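Local coordinates for protein endo-beta-N-acetylglucosaminidase F1 (Bacteroides thetaiotaomicron VPI-5482, PDB 6TCV) that processes high-mannose N-glycans as an endo-beta-N-acetylglucosaminidase, probably cutting between the two core N-acetylglucosamines, at residues F268-A273 / C313-Q318; A309-Y314 / T338-D343. The protein carries 2 engineered substitutions. One frame throughout, in Å; residues are numbered along the deposited sequence.

Contact 1 of 2, residues F268-A273 / C313-Q318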
loop_
_atom_site.group_PDB
_atom_site.type_symbol
_atom_site.label_atom_id
_atom_site.label_comp_id
_atom_site.label_asym_id
_atom_site.label_seq_id
_atom_site.Cartn_x
_atom_site.Cartn_y
_atom_site.Cartn_z
ATOM N N PHE A 268 -6.153 8.876 -15.090
ATOM C CA PHE A 268 -5.222 9.254 -14.038
ATOM C C PHE A 268 -4.757 8.019 -13.285
ATOM O O PHE A 268 -3.553 7.903 -12.969
ATOM C CB PHE A 268 -5.890 10.273 -13.105
ATOM C CG PHE A 268 -4.950 10.843 -12.093
ATOM C CD1 PHE A 268 -3.952 11.740 -12.466
ATOM C CD2 PHE A 268 -5.000 10.417 -10.780
ATOM C CE1 PHE A 268 -3.081 12.219 -11.508
ATOM C CE2 PHE A 268 -4.129 10.884 -9.860
ATOM C CZ PHE A 268 -3.168 11.783 -10.240
ATOM N N ALA A 269 -5.668 7.061 -13.050
ATOM C CA ALA A 269 -5.285 5.802 -12.415
ATOM C C ALA A 269 -4.210 5.090 -13.214
ATOM O O ALA A 269 -3.239 4.565 -12.643
ATOM C CB ALA A 269 -6.510 4.906 -12.343
ATOM N N ARG A 270 -4.347 5.081 -14.537
ATOM C CA ARG A 270 -3.387 4.416 -15.407
ATOM C C ARG A 270 -2.046 5.146 -15.408
ATOM O O ARG A 270 -0.999 4.505 -15.466
ATOM C CB ARG A 270 -4.002 4.226 -16.803
ATOM C CG ARG A 270 -5.167 3.240 -16.694
ATOM C CD ARG A 270 -6.152 3.277 -17.829
ATOM N NE ARG A 270 -7.357 2.554 -17.351
ATOM C CZ ARG A 270 -8.446 2.345 -18.059
ATOM N NH1 ARG A 270 -8.503 2.785 -19.293
ATOM N NH2 ARG A 270 -9.480 1.686 -17.541
ATOM N N GLU A 271 -2.067 6.481 -15.265
ATOM C CA GLU A 271 -0.816 7.238 -15.126
ATOM C C GLU A 271 -0.120 6.936 -13.804
ATOM O O GLU A 271 1.109 6.750 -13.772
ATOM C CB GLU A 271 -1.120 8.728 -15.283
ATOM C CG GLU A 271 0.125 9.567 -15.338
ATOM C CD GLU A 271 -0.126 10.951 -15.831
ATOM O OE1 GLU A 271 -0.788 11.080 -16.913
ATOM O OE2 GLU A 271 0.488 11.909 -15.323
ATOM N N VAL A 272 -0.893 6.872 -12.716
ATOM C CA VAL A 272 -0.309 6.513 -11.435
ATOM C C VAL A 272 0.316 5.121 -11.504
ATOM O O VAL A 272 1.433 4.911 -11.010
ATOM C CB VAL A 272 -1.373 6.614 -10.340
ATOM C CG1 VAL A 272 -0.913 5.957 -9.026
ATOM C CG2 VAL A 272 -1.758 8.058 -10.090
ATOM N N ALA A 273 -0.378 4.143 -12.091
ATOM C CA ALA A 273 0.183 2.816 -12.212
ATOM C C ALA A 273 1.454 2.855 -13.024
ATOM O O ALA A 273 2.395 2.097 -12.757
ATOM C CB ALA A 273 -0.854 1.864 -12.815
ATOM N N CYS A 313 -10.006 5.012 -6.985
ATOM C CA CYS A 313 -9.338 3.923 -6.271
ATOM C C CYS A 313 -9.514 2.593 -6.989
ATOM O O CYS A 313 -8.553 1.828 -7.147
ATOM C CB CYS A 313 -9.865 3.835 -4.835
ATOM S SG CYS A 313 -9.397 5.272 -3.813
ATOM N N TYR A 314 -10.746 2.308 -7.416
ATOM C CA TYR A 314 -11.062 1.077 -8.116
ATOM C C TYR A 314 -10.248 0.971 -9.392
ATOM O O TYR A 314 -9.656 -0.074 -9.667
ATOM C CB TYR A 314 -12.567 1.054 -8.443
ATOM C CG TYR A 314 -12.956 -0.020 -9.396
ATOM C CD1 TYR A 314 -13.093 -1.345 -8.966
ATOM C CD2 TYR A 314 -13.170 0.272 -10.725
ATOM C CE1 TYR A 314 -13.432 -2.369 -9.890
ATOM C CE2 TYR A 314 -13.527 -0.734 -11.625
ATOM C CZ TYR A 314 -13.668 -2.036 -11.180
ATOM O OH TYR A 314 -14.011 -3.038 -12.076
ATOM N N GLU A 315 -10.221 2.029 -10.206
ATOM C CA GLU A 315 -9.480 1.986 -11.455
ATOM C C GLU A 315 -7.993 1.865 -11.208
ATOM O O GLU A 315 -7.291 1.238 -11.997
ATOM C CB GLU A 315 -9.795 3.215 -12.331
ATOM C CG GLU A 315 -11.236 3.311 -12.766
ATOM C CD GLU A 315 -11.709 2.205 -13.681
ATOM O OE1 GLU A 315 -10.847 1.459 -14.266
ATOM O OE2 GLU A 315 -12.947 2.078 -13.843
ATOM N N THR A 316 -7.489 2.461 -10.137
ATOM C CA THR A 316 -6.072 2.323 -9.835
ATOM C C THR A 316 -5.741 0.879 -9.484
ATOM O O THR A 316 -4.771 0.324 -10.015
ATOM C CB THR A 316 -5.679 3.251 -8.686
ATOM O OG1 THR A 316 -5.985 4.620 -8.991
ATOM C CG2 THR A 316 -4.199 3.193 -8.426
ATOM N N LYS A 317 -6.575 0.215 -8.679
ATOM C CA LYS A 317 -6.305 -1.188 -8.370
ATOM C C LYS A 317 -6.379 -2.034 -9.624
ATOM O O LYS A 317 -5.571 -2.946 -9.804
ATOM C CB LYS A 317 -7.284 -1.676 -7.316
ATOM C CG LYS A 317 -6.950 -3.031 -6.722
ATOM C CD LYS A 317 -5.769 -2.985 -5.831
ATOM C CE LYS A 317 -5.484 -4.344 -5.173
ATOM N NZ LYS A 317 -4.295 -4.246 -4.311
ATOM N N GLN A 318 -7.344 -1.779 -10.507
ATOM C CA GLN A 318 -7.429 -2.547 -11.738
ATOM C C GLN A 318 -6.153 -2.445 -12.556
ATOM O O GLN A 318 -5.791 -3.407 -13.234
ATOM C CB GLN A 318 -8.626 -2.103 -12.570
ATOM C CG GLN A 318 -9.988 -2.300 -11.938
ATOM C CD GLN A 318 -10.072 -3.489 -10.999
ATOM O OE1 GLN A 318 -9.978 -4.627 -11.434
ATOM N NE2 GLN A 318 -10.255 -3.227 -9.710
HETATM O O HOH W 1 -7.995 1.181 -14.709
#
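Ala-269 of helix 262-278 meets Glu-315 and Thr-316 of helix 306-319 in a close, buried helix-helix contact. The two helices alternate with parallel strands 243-249, 283-287 and 324-329, so they are neighbours on the outside of a barrel consistent with the (β/α)8 fold of family 18 glycosidases. Their local axes come within 8.1 Å and run in broadly the same direction, 43° apart. Alanine suits this point because its lone methyl lets the backbones approach: Ala-269 CB lies 3.4 Å from Thr-316 OG1 and 3.7 Å from Glu-315 CB. With its OG1 beside the backbone N (chi1 -58°), Thr-316 hydrogen-bonds to Leu-312 O one turn back and to Tyr-286 OH, while its methyl CG2 faces Val-272 CG1 at a looser 4.3 Å. Val-272 and Thr-316 both rest on Val-284, tying the helices to strand 283-287.

Farther out, Arg-270 reaches along its extended chain to lie beside Glu-315. Arg-270 NH2 and Glu-315 OE1 form a long salt bridge at 3.6 Å, their planes 74° apart. Water 1 accepts from Arg-270 NE (3.0 Å) and donates to both Glu-315 OE1 (2.9 Å) and Glu-315 O. Since Glu-315 OE2 pairs with Arg-311, two arginines share the carboxylate, probably favouring its charged form; the helices thus join through a methyl packed against backbone and hydroxyl inside, and a hydrated charge pair at the rim.

Contact 2 of 2, residues A309-Y314 / T338-D343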
loop_
_atom_site.group_PDB
_atom_site.type_symbol
_atom_site.label_atom_id
_atom_site.label_comp_id
_atom_site.label_asym_id
_atom_site.label_seq_id
_atom_site.Cartn_x
_atom_site.Cartn_y
_atom_site.Cartn_z
ATOM N N ALA A 309 -14.112 9.626 -5.958
ATOM C CA ALA A 309 -12.908 9.119 -5.314
ATOM C C ALA A 309 -12.832 7.602 -5.387
ATOM O O ALA A 309 -11.775 7.024 -5.689
ATOM C CB ALA A 309 -12.854 9.588 -3.865
ATOM N N ALA A 310 -13.944 6.936 -5.091
ATOM C CA ALA A 310 -13.959 5.469 -5.150
ATOM C C ALA A 310 -13.677 4.984 -6.560
ATOM O O ALA A 310 -12.945 4.007 -6.751
ATOM C CB ALA A 310 -15.305 4.937 -4.643
ATOM N N ARG A 311 -14.257 5.642 -7.561
ATOM C CA ARG A 311 -13.941 5.287 -8.946
ATOM C C ARG A 311 -12.426 5.327 -9.205
ATOM O O ARG A 311 -11.851 4.395 -9.786
ATOM C CB ARG A 311 -14.694 6.198 -9.911
ATOM C CG ARG A 311 -14.203 6.113 -11.404
ATOM C CD ARG A 311 -14.487 4.744 -12.020
ATOM N NE ARG A 311 -15.933 4.496 -12.085
ATOM C CZ ARG A 311 -16.445 3.340 -12.460
ATOM N NH1 ARG A 311 -15.698 2.329 -12.830
ATOM N NH2 ARG A 311 -17.772 3.168 -12.408
ATOM N N LEU A 312 -11.765 6.375 -8.745
ATOM C CA LEU A 312 -10.320 6.463 -8.925
ATOM C C LEU A 312 -9.605 5.328 -8.215
ATOM O O LEU A 312 -8.699 4.699 -8.779
ATOM C CB LEU A 312 -9.770 7.829 -8.432
ATOM C CG LEU A 312 -8.245 7.951 -8.449
ATOM C CD1 LEU A 312 -7.701 7.793 -9.876
ATOM C CD2 LEU A 312 -7.786 9.255 -7.809
ATOM N N CYS A 313 -10.006 5.012 -6.985
ATOM C CA CYS A 313 -9.338 3.923 -6.271
ATOM C C CYS A 313 -9.514 2.593 -6.989
ATOM O O CYS A 313 -8.553 1.828 -7.147
ATOM C CB CYS A 313 -9.865 3.835 -4.835
ATOM S SG CYS A 313 -9.397 5.272 -3.813
ATOM N N TYR A 314 -10.746 2.308 -7.416
ATOM C CA TYR A 314 -11.062 1.077 -8.116
ATOM C C TYR A 314 -10.248 0.971 -9.392
ATOM O O TYR A 314 -9.656 -0.074 -9.667
ATOM C CB TYR A 314 -12.567 1.054 -8.443
ATOM C CG TYR A 314 -12.956 -0.020 -9.396
ATOM C CD1 TYR A 314 -13.093 -1.345 -8.966
ATOM C CD2 TYR A 314 -13.170 0.272 -10.725
ATOM C CE1 TYR A 314 -13.432 -2.369 -9.890
ATOM C CE2 TYR A 314 -13.527 -0.734 -11.625
ATOM C CZ TYR A 314 -13.668 -2.036 -11.180
ATOM O OH TYR A 314 -14.011 -3.038 -12.076
ATOM N N THR A 338 -18.622 0.358 -2.973
ATOM C CA THR A 338 -18.810 -0.491 -4.144
ATOM C C THR A 338 -18.605 0.356 -5.396
ATOM O O THR A 338 -19.151 1.466 -5.494
ATOM C CB THR A 338 -20.232 -1.076 -4.141
ATOM O OG1 THR A 338 -20.568 -1.545 -2.830
ATOM C CG2 THR A 338 -20.307 -2.262 -5.064
ATOM N N VAL A 339 -17.897 -0.189 -6.371
ATOM C CA VAL A 339 -17.757 0.401 -7.705
ATOM C C VAL A 339 -17.979 -0.703 -8.706
ATOM O O VAL A 339 -17.324 -1.747 -8.629
ATOM C CB VAL A 339 -16.383 1.046 -7.938
ATOM C CG1 VAL A 339 -16.275 1.573 -9.357
ATOM C CG2 VAL A 339 -16.136 2.147 -6.954
ATOM N N ASP A 340 -18.910 -0.503 -9.615
ATOM C CA ASP A 340 -19.174 -1.516 -10.645
ATOM C C ASP A 340 -19.416 -2.902 -10.019
ATOM O O ASP A 340 -19.012 -3.936 -10.559
ATOM C CB ASP A 340 -18.077 -1.550 -11.692
ATOM C CG ASP A 340 -18.056 -0.301 -12.558
ATOM O OD1 ASP A 340 -18.981 0.512 -12.482
ATOM O OD2 ASP A 340 -17.085 -0.149 -13.315
ATOM N N GLY A 341 -20.125 -2.916 -8.890
ATOM C CA GLY A 341 -20.445 -4.133 -8.186
ATOM C C GLY A 341 -19.297 -4.771 -7.445
ATOM O O GLY A 341 -19.495 -5.819 -6.818
ATOM N N VAL A 342 -18.151 -4.131 -7.354
ATOM C CA VAL A 342 -16.980 -4.712 -6.725
ATOM C C VAL A 342 -16.773 -4.039 -5.381
ATOM O O VAL A 342 -16.655 -2.801 -5.299
ATOM C CB VAL A 342 -15.709 -4.536 -7.587
ATOM C CG1 VAL A 342 -14.522 -5.159 -6.926
ATOM C CG2 VAL A 342 -15.906 -5.163 -8.970
ATOM N N ASP A 343 -16.694 -4.862 -4.329
ATOM C CA ASP A 343 -16.549 -4.361 -2.970
ATOM C C ASP A 343 -15.199 -3.767 -2.695
ATOM O O ASP A 343 -14.171 -4.229 -3.197
ATOM C CB ASP A 343 -16.782 -5.504 -1.997
ATOM C CG ASP A 343 -16.759 -5.051 -0.570
ATOM O OD1 ASP A 343 -17.812 -4.625 -0.110
ATOM O OD2 ASP A 343 -15.720 -5.310 0.111
HETATM O O HOH W 2 -15.495 -2.102 -14.120
#
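Val-339 fills the tightly packed part of this contact, wedged between Ala-310, Arg-311 and Tyr-314 on one side of helix 306-319. Its two methyls serve three neighbours: CG2 meets Ala-310 CB at 3.7 Å, and CG1 sits 3.6 Å from Tyr-314 CD2 while also lying over the centre of one face of the Arg-311 guanidinium. A compact branched side chain suits this division. Farther along the ring, Tyr-314 CE1 touches Val-342 CG2 at 3.8 Å.

The solvent side is polar. Asp-340 and Gly-341 form the corners of a type I' turn; both take positive phi, which glycine accepts readily. Bends at chi2 and chi3 (66° and 64°) curl Arg-311 around to grip the aspartate end-on: Arg-311 NH1 to Asp-340 OD2 and Arg-311 NH2 to Asp-340 OD1, both 2.9 Å, the first nearly straight at 169°. The carboxylate oxygens are approached from above their plane. Water 2 donates to Asp-340 OD2 and lies 2.7 Å from Tyr-314 OH, linking the two indirectly. Val-339 covers one guanidinium face while the two bonds fix the rotation of that group, whose charge is probably balanced by both Asp-340 and Glu-315, the second salt-bridge partner of NH1.

Both contacts use helix 306-319 but different sides of it. Contact 1 lies in the helical layer around the barrel, pairing that helix with helix 262-278, and is mostly buried; contact 2 is partly buried and fastens a short hairpin, from the chain between strands 324-329 and 350-353, onto the outer side of the helix. The chemistry follows the setting: small side chains and a long, water-aided ion pair between the helices, against larger apolar groups and a direct two-bond salt bridge at the hairpin. The contacts are joined through Leu-312, whose CD1 packs 3.8 Å from Ala-269 N, and through the Arg-311 to Glu-315 salt bridge, which links their charged networks along one helix.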